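Long-range contact in arsenate reductase (ArsC) (Archaeoglobus fulgidus, PDB 1Y1L), which probably reduces arsenate to arsenite as part of arsenical resistance, using a fold of the low molecular weight phosphotyrosine phosphatase family: residues T92-E97 / E115-K120. Sequence-based numbering, arbitrary orientation.
Sequences TRWHIE and EERVKK. With CD (cadmium ion), chain H.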
loop_
_atom_site.group_PDB
_atom_site.type_symbol
_atom_site.label_atom_id
_atom_site.label_comp_id
_atom_site.label_asym_id
_atom_site.label_seq_id
_atom_site.Cartn_x
_atom_site.Cartn_y
_atom_site.Cartn_z
ATOM N N THR A 92 -11.701 -0.734 2.306
ATOM C CA THR A 92 -11.687 0.599 2.914
ATOM C C THR A 92 -10.900 0.569 4.231
ATOM O O THR A 92 -10.415 -0.487 4.660
ATOM C CB THR A 92 -13.106 1.104 3.231
ATOM O OG1 THR A 92 -14.013 0.713 2.195
ATOM C CG2 THR A 92 -13.116 2.615 3.315
ATOM N N ARG A 93 -10.783 1.726 4.877
ATOM C CA ARG A 93 -10.056 1.832 6.137
ATOM C C ARG A 93 -10.789 2.697 7.149
ATOM O O ARG A 93 -11.116 3.849 6.867
ATOM C CB ARG A 93 -8.672 2.410 5.880
ATOM C CG ARG A 93 -7.826 1.551 4.958
ATOM C CD ARG A 93 -6.504 2.214 4.644
ATOM N NE ARG A 93 -5.639 1.365 3.827
ATOM C CZ ARG A 93 -4.815 1.821 2.883
ATOM N NH1 ARG A 93 -4.065 0.965 2.195
ATOM N NH2 ARG A 93 -4.745 3.126 2.614
ATOM N N TRP A 94 -11.073 2.134 8.319
ATOM C CA TRP A 94 -11.758 2.886 9.358
ATOM C C TRP A 94 -10.832 3.068 10.531
ATOM O O TRP A 94 -10.406 2.094 11.137
ATOM C CB TRP A 94 -12.992 2.145 9.846
ATOM C CG TRP A 94 -14.080 2.066 8.857
ATOM C CD1 TRP A 94 -14.093 2.595 7.604
ATOM C CD2 TRP A 94 -15.324 1.376 9.018
ATOM N NE1 TRP A 94 -15.261 2.267 6.970
ATOM C CE2 TRP A 94 -16.034 1.515 7.814
ATOM C CE3 TRP A 94 -15.901 0.649 10.066
ATOM C CZ2 TRP A 94 -17.287 0.952 7.621
ATOM C CZ3 TRP A 94 -17.141 0.090 9.877
ATOM C CH2 TRP A 94 -17.824 0.244 8.663
ATOM N N HIS A 95 -10.502 4.312 10.840
ATOM C CA HIS A 95 -9.644 4.575 11.982
ATOM C C HIS A 95 -10.542 4.634 13.221
ATOM O O HIS A 95 -11.285 5.596 13.430
ATOM C CB HIS A 95 -8.879 5.876 11.766
ATOM C CG HIS A 95 -8.023 5.866 10.536
ATOM N ND1 HIS A 95 -6.892 5.084 10.419
ATOM C CD2 HIS A 95 -8.132 6.541 9.368
ATOM C CE1 HIS A 95 -6.339 5.282 9.236
ATOM N NE2 HIS A 95 -7.072 6.163 8.578
ATOM N N ILE A 96 -10.518 3.557 13.997
ATOM C CA ILE A 96 -11.340 3.444 15.189
ATOM C C ILE A 96 -10.516 3.137 16.436
ATOM O O ILE A 96 -9.712 2.197 16.464
ATOM C CB ILE A 96 -12.404 2.351 15.003
ATOM C CG1 ILE A 96 -13.295 2.696 13.806
ATOM C CG2 ILE A 96 -13.237 2.205 16.258
ATOM C CD1 ILE A 96 -14.323 1.646 13.471
ATOM N N GLU A 97 -10.747 3.945 17.467
ATOM C CA GLU A 97 -10.078 3.832 18.761
ATOM C C GLU A 97 -10.145 2.419 19.283
ATOM O O GLU A 97 -11.205 1.815 19.304
ATOM C CB GLU A 97 -10.753 4.778 19.755
ATOM C CG GLU A 97 -10.316 4.640 21.204
ATOM C CD GLU A 97 -10.933 5.704 22.095
ATOM O OE1 GLU A 97 -10.261 6.133 23.054
ATOM O OE2 GLU A 97 -12.084 6.114 21.835
ATOM N N GLU A 115 -21.254 1.868 14.795
ATOM C CA GLU A 115 -22.667 1.867 14.430
ATOM C C GLU A 115 -22.998 2.988 13.466
ATOM O O GLU A 115 -23.764 2.795 12.535
ATOM C CB GLU A 115 -23.541 1.978 15.685
ATOM C CG GLU A 115 -25.021 1.688 15.439
ATOM C CD GLU A 115 -25.846 1.625 16.713
ATOM O OE1 GLU A 115 -25.602 2.443 17.620
ATOM O OE2 GLU A 115 -26.745 0.764 16.809
ATOM N N GLU A 116 -22.477 4.176 13.737
ATOM C CA GLU A 116 -22.704 5.330 12.879
ATOM C C GLU A 116 -22.107 5.037 11.512
ATOM O O GLU A 116 -22.636 5.465 10.486
ATOM C CB GLU A 116 -22.011 6.561 13.460
ATOM C CG GLU A 116 -22.079 7.791 12.565
ATOM C CD GLU A 116 -20.797 8.619 12.593
ATOM O OE1 GLU A 116 -20.612 9.412 13.537
ATOM O OE2 GLU A 116 -19.964 8.485 11.668
ATOM N N ARG A 117 -20.974 4.346 11.517
ATOM C CA ARG A 117 -20.280 4.008 10.290
ATOM C C ARG A 117 -20.941 2.860 9.554
ATOM O O ARG A 117 -21.019 2.886 8.329
ATOM C CB ARG A 117 -18.797 3.717 10.560
ATOM C CG ARG A 117 -18.039 4.948 11.059
ATOM C CD ARG A 117 -16.566 4.702 11.326
ATOM N NE ARG A 117 -15.728 4.985 10.161
ATOM C CZ ARG A 117 -14.511 5.527 10.222
ATOM N NH1 ARG A 117 -13.827 5.738 9.108
ATOM N NH2 ARG A 117 -13.977 5.868 11.392
ATOM N N VAL A 118 -21.391 1.841 10.279
ATOM C CA VAL A 118 -22.048 0.713 9.631
ATOM C C VAL A 118 -23.359 1.183 9.015
ATOM O O VAL A 118 -23.664 0.856 7.878
ATOM C CB VAL A 118 -22.303 -0.453 10.608
ATOM C CG1 VAL A 118 -23.180 -1.502 9.957
ATOM C CG2 VAL A 118 -20.984 -1.096 11.010
ATOM N N LYS A 119 -24.120 1.956 9.780
ATOM C CA LYS A 119 -25.400 2.507 9.341
ATOM C C LYS A 119 -25.205 3.241 8.023
ATOM O O LYS A 119 -25.935 3.012 7.060
ATOM C CB LYS A 119 -25.923 3.469 10.413
ATOM C CG LYS A 119 -27.213 4.198 10.103
ATOM C CD LYS A 119 -27.700 4.908 11.355
ATOM C CE LYS A 119 -28.908 5.781 11.084
ATOM N NZ LYS A 119 -28.571 6.941 10.201
ATOM N N LYS A 120 -24.224 4.133 8.006
ATOM C CA LYS A 120 -23.893 4.910 6.825
ATOM C C LYS A 120 -23.471 3.971 5.673
ATOM O O LYS A 120 -23.983 4.076 4.551
ATOM C CB LYS A 120 -22.769 5.885 7.182
ATOM C CG LYS A 120 -22.383 6.843 6.083
ATOM C CD LYS A 120 -21.151 7.658 6.463
ATOM C CE LYS A 120 -20.591 8.405 5.251
ATOM N NZ LYS A 120 -19.342 9.153 5.563
HETATM CD CD CD H . -5.135 6.503 7.221
#
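Strand 92-95 and helix 115-120 run nearly antiparallel, at 155°, their axes 11.2 Å apart at closest approach, with Trp94 opposite Arg117. The strand is the last in the four-stranded parallel sheet of the low molecular weight phosphotyrosine phosphatase fold, order 2-1-3-4, and the helix belongs to helix 106-121, which follows it in sequence and packs back against it. Trp94, with CG beside the backbone N and anti to the carbonyl carbon, points its indole at the helix, and Arg117 reaches back over one face of that ring. The arginine chain is bent at chi3 (92°), which helps to lay the guanidinium almost flat on the indole, planes 25° apart. This is an off-centre cation-pi stack: Arg117 CZ sits 4.2 Å from the centroid of the Trp94 five-membered ring, and Arg117 NE is 3.6 Å from Trp94 CG. Nearer the backbone of the helix, Arg117 CB makes a CH-pi contact over the same indole, 4.0 Å from the centroid of the Trp94 six-membered ring. One arginine thus spans both rings, its charge at one end and its methylene at the other. Val118 meets the edge of the indole, its CG2 4.2 Å from Trp94 CH2, and also packs on Ala16 and Phe20 of helix 12-21. Ile96 approaches the guanidinium tip through CG1 and otherwise packs on Val110 and Ile114, so apolar packing continues along helix 106-121. His95 projects differently: Glu78 O accepts a hydrogen bond from its ND1, which probably helps to hold the imidazole with NE2 facing a cadmium ion shared with Asp88 of the second subunit. The His95 NE2 to CD bond measures 2.4 Å.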